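Local coordinates for ethylbenzene dehydrogenase alpha-subunit (PDB 2IVF), which serves as the molybdenum-carrying subunit of a molybdopterin oxidoreductase family enzyme, holding two pterin guanosine dinucleotide groups, a molybdenum atom and an iron-sulfur cluster, at residues A[232-237]-A[781-786]; A[804-809]-A[951-956]. All blocks are in the same frame, centred on the assembly; numbering follows the deposited sequence.

Contacts 1 and 2 lie side by side, their centres about 12 Å apart, on the same side of the chain's centre. In sequence, contact 1 closes at 786 before contact 2 opens at 804. The end of helix 226-232, at Phe232 and Gly233, joins them. Gly233 O probably accepts a hydrogen bond from Arg953 NH2 at 2.9 Å; the same NH2 also donates to Pro806 O within contact 2. Thr807 CG2 packs on Gly233 N at 3.5 Å, and Pro806 CD on Phe232 O at 3.2 Å. Contact 1 does not touch the cofactors: the side chain of His236 is about 12 Å from the molybdenum atom and from the MGD. Neither contact is touched by another protein chain.

Contact 1: residues A[232-237]-A[781-786]; sequences FGKMHM and AHANEV. With ACT (acetate ion), chain J.
Lys234 lays the start of its side chain over Ala781, with CG 3.6 Å from Ala781 CB. CG stands between the backbone N and the carbonyl carbon (chi1 73°). Further bends at chi2 and chi4 let NZ reach the Ala781 carbonyl, where it donates a hydrogen bond to O at 2.7 Å. The C=O...N angle is 123°, and NZ is tilted 21° from the carbonyl plane. The ammonium group also forms a salt bridge with Glu527 and a hydrogen bond with His798, so this buried charge has several polar partners. Met237 CG reaches the same carbonyl oxygen, 3.2 Å from Ala781 O. Ala781 CB fits against His236, 3.3 Å from its O and 3.7 Å from its CB. The His236 ring leads away from this contact, stacks on Trp481 and hydrogen-bonds through ND1 to the Trp481 carbonyl. Beyond Ala781, the His782 ring turns an edge to Met237 CA, which lies near the ring plane. At the far end of 781-786, Val786 N donates to an acetate ion, probably from the crystallisation liquor. His236 is the centre of an inverse gamma turn, which meets the C-terminal end of helix 777-781 within the molybdopterin oxidoreductase fold.

Contact 2: residues A[804-809]-A[951-956]; sequences VFPTHT and QFRYYF
Gln951 CG sits between the backbone N and the carbonyl carbon (chi1 59°), and a bend at chi2 (-105°) turns CD toward Thr807 and His808. Arg953 starts in the same way but runs extended from CG to NE, bringing its guanidinium to Pro806. Arg953 meets the central residue of an inverse gamma turn, Pro806; Gln951 meets Thr807 and His808 just after it. Gln951 OE1 accepts a nearly straight hydrogen bond from His808 N at 2.8 Å, with an N-H...O angle of 176°. Its amide also lies against Thr807, with NE2 3.6 Å from Thr807 CB and 3.7 Å from Thr807 CG2. The same NE2 hydrogen-bonds to the His230 carbonyl and to Gln813, so both polar ends of this buried amide are held. The contact joins the loop after helix 796-800 to the long connection between strands 915-917 and 969-975. Helix 526-540 borders it, with Glu527 against Pro806 and Ile531 against Arg953. The side chains of Pro806 and Arg953 cross at about a right angle. One face of the guanidinium has Gln951 CA 3.8 Å above it, toward the rim. NH2 also bonds Gly233 O. Arg953 NH2 donates to Pro806 O at 2.9 Å; NH2 is in the carbonyl plane, but the oxygen is tilted out of the guanidinium plane.

Contact 1: residues A[232-237]-A[781-786]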
loop_
_atom_site.group_PDB
_atom_site.type_symbol
_atom_site.label_atom_id
_atom_site.label_comp_id
_atom_site.label_asym_id
_atom_site.label_seq_id
_atom_site.Cartn_x
_atom_site.Cartn_y
_atom_site.Cartn_z
ATOM N N PHE A 232 17.768 25.242 8.746
ATOM C CA PHE A 232 18.567 24.656 9.806
ATOM C C PHE A 232 19.981 24.231 9.369
ATOM O O PHE A 232 20.832 23.896 10.219
ATOM C CB PHE A 232 17.844 23.447 10.354
ATOM C CG PHE A 232 16.415 23.716 10.769
ATOM C CD1 PHE A 232 16.133 24.555 11.837
ATOM C CD2 PHE A 232 15.357 23.092 10.111
ATOM C CE1 PHE A 232 14.831 24.761 12.244
ATOM C CE2 PHE A 232 14.039 23.298 10.523
ATOM C CZ PHE A 232 13.798 24.140 11.585
ATOM N N GLY A 233 20.222 24.201 8.066
ATOM C CA GLY A 233 21.528 23.772 7.545
ATOM C C GLY A 233 21.588 22.260 7.513
ATOM O O GLY A 233 22.618 21.717 7.215
ATOM N N LYS A 234 20.477 21.561 7.803
ATOM C CA LYS A 234 20.469 20.100 7.691
ATOM C C LYS A 234 19.067 19.566 7.622
ATOM O O LYS A 234 18.116 20.260 7.961
ATOM C CB LYS A 234 21.227 19.433 8.857
ATOM C CG LYS A 234 20.491 19.462 10.208
ATOM C CD LYS A 234 20.590 20.794 10.876
ATOM C CE LYS A 234 20.102 20.745 12.337
ATOM N NZ LYS A 234 20.959 19.880 13.233
ATOM N N MET A 235 18.936 18.322 7.178
ATOM C CA MET A 235 17.627 17.738 7.016
ATOM C C MET A 235 17.510 16.361 7.610
ATOM O O MET A 235 16.430 15.840 7.671
ATOM C CB MET A 235 17.182 17.724 5.547
ATOM C CG MET A 235 17.923 16.801 4.651
ATOM S SD MET A 235 17.339 16.890 2.910
ATOM C CE MET A 235 18.350 18.236 2.322
ATOM N N HIS A 236 18.619 15.781 8.035
ATOM C CA HIS A 236 18.608 14.421 8.494
ATOM C C HIS A 236 18.210 14.362 9.962
ATOM O O HIS A 236 19.003 13.994 10.819
ATOM C CB HIS A 236 19.936 13.767 8.219
ATOM C CG HIS A 236 20.044 13.281 6.822
ATOM N ND1 HIS A 236 19.095 12.455 6.262
ATOM C CD2 HIS A 236 20.954 13.532 5.853
ATOM C CE1 HIS A 236 19.422 12.211 5.003
ATOM N NE2 HIS A 236 20.547 12.848 4.731
ATOM N N MET A 237 16.967 14.744 10.222
ATOM C CA MET A 237 16.415 14.808 11.578
ATOM C C MET A 237 15.178 13.967 11.513
ATOM O O MET A 237 14.540 13.917 10.472
ATOM C CB MET A 237 16.049 16.222 11.950
ATOM C CG MET A 237 17.225 17.207 11.811
ATOM S SD MET A 237 16.646 18.865 12.183
ATOM C CE MET A 237 15.817 19.264 10.647
ATOM N N ALA A 781 23.076 15.748 12.469
ATOM C CA ALA A 781 21.940 16.519 11.991
ATOM C C ALA A 781 20.771 16.370 12.974
ATOM O O ALA A 781 20.074 17.333 13.296
ATOM C CB ALA A 781 21.498 16.073 10.584
ATOM N N HIS A 782 20.534 15.118 13.371
ATOM C CA HIS A 782 19.398 14.760 14.185
ATOM C C HIS A 782 19.425 15.552 15.505
ATOM O O HIS A 782 18.364 15.832 16.119
ATOM C CB HIS A 782 19.387 13.240 14.384
ATOM C CG HIS A 782 18.354 12.771 15.347
ATOM N ND1 HIS A 782 16.999 12.799 15.073
ATOM C CD2 HIS A 782 18.482 12.317 16.614
ATOM C CE1 HIS A 782 16.349 12.347 16.131
ATOM N NE2 HIS A 782 17.223 12.081 17.092
ATOM N N ALA A 783 20.644 15.852 15.945
ATOM C CA ALA A 783 20.953 16.717 17.049
ATOM C C ALA A 783 20.260 16.279 18.351
ATOM O O ALA A 783 19.639 17.080 19.064
ATOM C CB ALA A 783 20.672 18.184 16.675
ATOM N N ASN A 784 20.341 14.971 18.596
ATOM C CA ASN A 784 19.890 14.318 19.835
ATOM C C ASN A 784 20.514 12.919 19.858
ATOM O O ASN A 784 20.897 12.387 18.790
ATOM C CB ASN A 784 18.376 14.207 19.893
ATOM C CG ASN A 784 17.864 14.034 21.300
ATOM O OD1 ASN A 784 18.630 14.047 22.269
ATOM N ND2 ASN A 784 16.579 13.890 21.430
ATOM N N GLU A 785 20.655 12.335 21.039
ATOM C CA GLU A 785 21.142 10.980 21.114
ATOM C C GLU A 785 19.934 10.087 21.125
ATOM O O GLU A 785 18.794 10.560 21.383
ATOM C CB GLU A 785 22.088 10.711 22.293
ATOM C CG GLU A 785 21.711 11.193 23.630
ATOM C CD GLU A 785 21.816 12.721 23.811
ATOM O OE1 GLU A 785 22.881 13.357 23.591
ATOM O OE2 GLU A 785 20.783 13.250 24.210
ATOM N N VAL A 786 20.151 8.836 20.758
ATOM C CA VAL A 786 19.082 7.839 20.805
ATOM C C VAL A 786 19.064 7.224 22.199
ATOM O O VAL A 786 20.101 6.846 22.715
ATOM C CB VAL A 786 19.279 6.744 19.740
ATOM C CG1 VAL A 786 18.253 5.649 19.940
ATOM C CG2 VAL A 786 19.268 7.331 18.257
HETATM C C ACT J . 23.762 7.803 20.943
HETATM O O ACT J . 22.769 8.136 20.233
HETATM O OXT ACT J . 23.858 6.585 21.292
HETATM C CH3 ACT J . 24.812 8.804 21.349
#

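Contact 2: residues A[804-809]-A[951-956]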
loop_
_atom_site.group_PDB
_atom_site.type_symbol
_atom_site.label_atom_id
_atom_site.label_comp_id
_atom_site.label_asym_id
_atom_site.label_seq_id
_atom_site.Cartn_x
_atom_site.Cartn_y
_atom_site.Cartn_z
ATOM N N VAL A 804 24.708 25.637 18.282
ATOM C CA VAL A 804 24.537 26.410 17.053
ATOM C C VAL A 804 24.105 25.520 15.891
ATOM O O VAL A 804 24.294 24.284 15.912
ATOM C CB VAL A 804 25.836 27.225 16.680
ATOM C CG1 VAL A 804 26.132 28.307 17.749
ATOM C CG2 VAL A 804 27.069 26.326 16.493
ATOM N N PHE A 805 23.532 26.156 14.872
ATOM C CA PHE A 805 23.103 25.473 13.681
ATOM C C PHE A 805 24.146 25.670 12.614
ATOM O O PHE A 805 24.811 26.713 12.587
ATOM C CB PHE A 805 21.799 26.074 13.167
ATOM C CG PHE A 805 20.627 25.755 13.992
ATOM C CD1 PHE A 805 20.338 26.492 15.132
ATOM C CD2 PHE A 805 19.807 24.716 13.634
ATOM C CE1 PHE A 805 19.201 26.200 15.887
ATOM C CE2 PHE A 805 18.699 24.400 14.378
ATOM C CZ PHE A 805 18.392 25.149 15.501
ATOM N N PRO A 806 24.310 24.664 11.727
ATOM C CA PRO A 806 25.303 24.836 10.673
ATOM C C PRO A 806 24.801 25.710 9.504
ATOM O O PRO A 806 24.643 25.233 8.360
ATOM C CB PRO A 806 25.594 23.401 10.269
ATOM C CG PRO A 806 24.242 22.727 10.403
ATOM C CD PRO A 806 23.670 23.324 11.666
ATOM N N THR A 807 24.567 26.986 9.802
ATOM C CA THR A 807 24.016 27.935 8.846
ATOM C C THR A 807 24.904 29.201 8.829
ATOM O O THR A 807 25.695 29.418 9.732
ATOM C CB THR A 807 22.580 28.391 9.216
ATOM O OG1 THR A 807 22.564 29.007 10.508
ATOM C CG2 THR A 807 21.572 27.289 9.166
ATOM N N HIS A 808 24.759 30.002 7.774
ATOM C CA HIS A 808 25.334 31.343 7.668
ATOM C C HIS A 808 25.307 32.142 8.992
ATOM O O HIS A 808 26.350 32.665 9.440
ATOM C CB HIS A 808 24.564 32.102 6.599
ATOM C CG HIS A 808 25.215 33.372 6.155
ATOM N ND1 HIS A 808 26.434 33.400 5.506
ATOM C CD2 HIS A 808 24.804 34.665 6.241
ATOM C CE1 HIS A 808 26.750 34.654 5.222
ATOM N NE2 HIS A 808 25.772 35.441 5.647
ATOM N N THR A 809 24.117 32.249 9.565
ATOM C CA THR A 809 23.846 33.002 10.807
ATOM C C THR A 809 24.108 32.239 12.097
ATOM O O THR A 809 23.988 32.814 13.205
ATOM C CB THR A 809 22.381 33.441 10.880
ATOM O OG1 THR A 809 21.520 32.290 10.870
ATOM C CG2 THR A 809 22.032 34.403 9.730
ATOM N N GLN A 951 24.720 27.250 3.986
ATOM C CA GLN A 951 23.741 26.166 3.899
ATOM C C GLN A 951 23.301 25.841 2.470
ATOM O O GLN A 951 22.460 24.983 2.261
ATOM C CB GLN A 951 22.514 26.454 4.747
ATOM C CG GLN A 951 21.740 27.734 4.410
ATOM C CD GLN A 951 22.009 28.788 5.441
ATOM O OE1 GLN A 951 23.165 29.159 5.647
ATOM N NE2 GLN A 951 20.966 29.271 6.108
ATOM N N PHE A 952 23.844 26.557 1.498
ATOM C CA PHE A 952 23.617 26.261 0.083
ATOM C C PHE A 952 24.759 25.384 -0.395
ATOM O O PHE A 952 25.867 25.869 -0.653
ATOM C CB PHE A 952 23.525 27.552 -0.729
ATOM C CG PHE A 952 22.323 28.436 -0.381
ATOM C CD1 PHE A 952 21.311 28.012 0.458
ATOM C CD2 PHE A 952 22.220 29.697 -0.949
ATOM C CE1 PHE A 952 20.238 28.843 0.753
ATOM C CE2 PHE A 952 21.156 30.542 -0.650
ATOM C CZ PHE A 952 20.169 30.118 0.189
ATOM N N ARG A 953 24.505 24.086 -0.501
ATOM C CA ARG A 953 25.578 23.108 -0.774
ATOM C C ARG A 953 25.041 21.758 -1.176
ATOM O O ARG A 953 23.857 21.469 -1.013
ATOM C CB ARG A 953 26.481 22.925 0.434
ATOM C CG ARG A 953 25.789 22.350 1.648
ATOM C CD ARG A 953 26.496 22.748 2.981
ATOM N NE ARG A 953 25.564 22.748 4.139
ATOM C CZ ARG A 953 25.880 23.213 5.348
ATOM N NH1 ARG A 953 27.074 23.717 5.568
ATOM N NH2 ARG A 953 25.001 23.187 6.338
ATOM N N TYR A 954 25.922 20.932 -1.717
ATOM C CA TYR A 954 25.570 19.586 -2.075
ATOM C C TYR A 954 26.530 18.597 -1.439
ATOM O O TYR A 954 27.760 18.740 -1.521
ATOM C CB TYR A 954 25.559 19.387 -3.607
ATOM C CG TYR A 954 25.383 17.925 -3.981
ATOM C CD1 TYR A 954 24.191 17.262 -3.703
ATOM C CD2 TYR A 954 26.426 17.177 -4.520
ATOM C CE1 TYR A 954 24.022 15.893 -4.006
ATOM C CE2 TYR A 954 26.250 15.821 -4.843
ATOM C CZ TYR A 954 25.070 15.187 -4.565
ATOM O OH TYR A 954 24.890 13.842 -4.849
ATOM N N TYR A 955 25.949 17.587 -0.815
ATOM C CA TYR A 955 26.651 16.348 -0.530
ATOM C C TYR A 955 25.547 15.297 -0.630
ATOM O O TYR A 955 24.387 15.651 -0.842
ATOM C CB TYR A 955 27.327 16.380 0.834
ATOM C CG TYR A 955 26.390 16.680 1.994
ATOM C CD1 TYR A 955 25.666 15.658 2.597
ATOM C CD2 TYR A 955 26.257 17.970 2.523
ATOM C CE1 TYR A 955 24.814 15.903 3.673
ATOM C CE2 TYR A 955 25.370 18.214 3.615
ATOM C CZ TYR A 955 24.674 17.176 4.188
ATOM O OH TYR A 955 23.793 17.367 5.273
ATOM N N PHE A 956 25.913 14.028 -0.490
ATOM C CA PHE A 956 25.054 12.917 -0.875
ATOM C C PHE A 956 23.666 13.054 -0.232
ATOM O O PHE A 956 23.553 13.287 0.978
ATOM C CB PHE A 956 25.733 11.606 -0.490
ATOM C CG PHE A 956 24.920 10.359 -0.792
ATOM C CD1 PHE A 956 24.281 10.187 -2.010
ATOM C CD2 PHE A 956 24.862 9.334 0.139
ATOM C CE1 PHE A 956 23.553 9.022 -2.281
ATOM C CE2 PHE A 956 24.130 8.166 -0.129
ATOM C CZ PHE A 956 23.480 8.026 -1.342
#